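Local coordinates for PTS EIIA type-4 domain-containing protein (Streptococcus agalactiae NEM316, PDB 4TKZ), which serves as an EIIA component of the sugar phosphotransferase system, a mannose-family domain that relays phosphate through an active-site histidine, at the interface of chains A and B. Residues are numbered along the deposited sequence; one frame, centred on the assembly and turned at random. Chains: chain A/B, Putative uncharacterized protein gbs1890.

The interface of chains A and B. Residues chain A 9-10, 35, 63-64; chain B 19, 22-23, 93.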
loop_
_atom_site.group_PDB
_atom_site.type_symbol
_atom_site.label_atom_id
_atom_site.label_comp_id
_atom_site.label_asym_id
_atom_site.label_seq_id
_atom_site.Cartn_x
_atom_site.Cartn_y
_atom_site.Cartn_z
ATOM N N HIS A 9 -2.570 -2.534 -9.620
ATOM C CA HIS A 9 -3.835 -3.159 -9.986
ATOM C C HIS A 9 -5.052 -2.351 -9.540
ATOM O O HIS A 9 -5.086 -1.817 -8.425
ATOM C CB HIS A 9 -3.918 -4.553 -9.352
ATOM C CG HIS A 9 -2.962 -5.551 -9.937
ATOM N ND1 HIS A 9 -1.656 -5.670 -9.509
ATOM C CD2 HIS A 9 -3.131 -6.492 -10.895
ATOM C CE1 HIS A 9 -1.057 -6.629 -10.195
ATOM N NE2 HIS A 9 -1.932 -7.147 -11.037
ATOM N N GLY A 10 -6.067 -2.301 -10.394
ATOM C CA GLY A 10 -7.282 -1.564 -10.101
ATOM C C GLY A 10 -7.024 -0.078 -9.988
ATOM O O GLY A 10 -6.155 0.458 -10.681
ATOM N N PHE A 35 -4.054 0.121 -13.412
ATOM C CA PHE A 35 -4.168 -1.112 -14.187
ATOM C C PHE A 35 -5.517 -1.750 -13.902
ATOM O O PHE A 35 -5.632 -2.640 -13.057
ATOM C CB PHE A 35 -3.036 -2.076 -13.827
ATOM C CG PHE A 35 -3.049 -3.364 -14.611
ATOM C CD1 PHE A 35 -3.292 -3.362 -15.982
ATOM C CD2 PHE A 35 -2.794 -4.573 -13.980
ATOM C CE1 PHE A 35 -3.290 -4.547 -16.713
ATOM C CE2 PHE A 35 -2.788 -5.769 -14.695
ATOM C CZ PHE A 35 -3.041 -5.757 -16.072
ATOM N N ASP A 63 2.789 -2.240 -7.044
ATOM C CA ASP A 63 2.143 -2.889 -5.914
ATOM C C ASP A 63 2.769 -4.205 -5.495
ATOM O O ASP A 63 3.052 -4.416 -4.315
ATOM C CB ASP A 63 0.627 -3.037 -6.123
ATOM C CG ASP A 63 0.254 -3.700 -7.434
ATOM O OD1 ASP A 63 1.131 -3.953 -8.288
ATOM O OD2 ASP A 63 -0.954 -3.968 -7.612
ATOM N N LEU A 64 3.017 -5.072 -6.465
ATOM C CA LEU A 64 3.172 -6.481 -6.164
ATOM C C LEU A 64 4.255 -7.112 -7.029
ATOM O O LEU A 64 4.199 -7.037 -8.253
ATOM C CB LEU A 64 1.827 -7.165 -6.402
ATOM C CG LEU A 64 1.526 -8.517 -5.775
ATOM C CD1 LEU A 64 1.672 -8.461 -4.253
ATOM C CD2 LEU A 64 0.117 -8.931 -6.169
ATOM N N SER B 19 -7.838 -3.631 -6.046
ATOM C CA SER B 19 -6.739 -4.504 -6.458
ATOM C C SER B 19 -7.069 -5.955 -6.122
ATOM O O SER B 19 -6.917 -6.850 -6.960
ATOM C CB SER B 19 -5.439 -4.100 -5.763
ATOM O OG SER B 19 -5.145 -2.736 -5.985
ATOM N N LEU B 22 -9.798 -7.378 -8.371
ATOM C CA LEU B 22 -9.299 -7.700 -9.716
ATOM C C LEU B 22 -8.509 -8.997 -9.698
ATOM O O LEU B 22 -8.581 -9.812 -10.621
ATOM C CB LEU B 22 -8.414 -6.562 -10.233
ATOM C CG LEU B 22 -7.748 -6.748 -11.598
ATOM C CD1 LEU B 22 -8.798 -6.877 -12.693
ATOM C CD2 LEU B 22 -6.775 -5.607 -11.911
ATOM N N ILE B 23 -7.742 -9.185 -8.637
ATOM C CA ILE B 23 -6.865 -10.338 -8.561
ATOM C C ILE B 23 -7.640 -11.576 -8.101
ATOM O O ILE B 23 -7.592 -12.619 -8.742
ATOM C CB ILE B 23 -5.666 -10.040 -7.644
ATOM C CG1 ILE B 23 -4.749 -9.019 -8.322
ATOM C CG2 ILE B 23 -4.914 -11.322 -7.289
ATOM C CD1 ILE B 23 -3.685 -8.437 -7.414
ATOM N N LEU B 93 -0.009 -4.382 -0.855
ATOM C CA LEU B 93 -0.899 -5.413 -1.383
ATOM C C LEU B 93 -0.471 -6.804 -0.903
ATOM O O LEU B 93 -1.307 -7.684 -0.726
ATOM C CB LEU B 93 -1.005 -5.331 -2.917
ATOM C CG LEU B 93 -2.045 -6.230 -3.599
ATOM C CD1 LEU B 93 -3.418 -6.001 -3.025
ATOM C CD2 LEU B 93 -2.069 -6.008 -5.116
HETATM O O HOH W 1 1.514 -2.751 -2.642
#
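One face of the A:His9 imidazole is covered by the tip of B:Ile23, whose CD1 methyl sits over the middle of the ring, 3.9 Å from its centroid. At the ring's edge, close to its plane, lie the carboxylate carbon CG of A:Asp63 and the CD2 methyl of B:Leu22, the latter 3.9 Å from A:His9 CD2. The rotation of the imidazole is fixed by A:His9 ND1, which donates to the syn lone pair of A:Asp63 OD2 at 2.6 Å, with the acceptor exactly in the ring plane. That same oxygen takes the backbone N-H of A:His9 in a nearly straight bond (174° at H), this time from above the carboxylate plane. With chi1 at 52°, the A:Asp63 carboxylate is tucked between its own backbone N and carbonyl carbon, and one oxygen, OD2, meets both donors.

From helix 93-102 of the partner, B:Leu93 runs alongside A:Asp63, pointing the same way, and sets its CD2 methyl 3.4 Å from A:Asp63 OD2. This methyl also packs against A:Leu64 CD2, which in turn meets B:Ile23 CD1 tip to tip. Polar ties frame the apolar patch. The hydroxyl B:Ser19 OG donates a hydrogen bond of 2.6 Å to A:His9 O, from above the carbonyl plane, and a water joins A:Asp63 O to B:Leu93 N.

A:His9, at the end of strand 3-9, is the phosphate-accepting histidine of this mannose-type EIIA domain; A:Asp63 orients it by holding ND1, leaving NE2 as the family's phosphate-accepting nitrogen. Helix 12-24 of the partner thus helps build the active-site wall, and two-fold symmetry repeats the arrangement with the chains exchanged, consistent with a functional dimer.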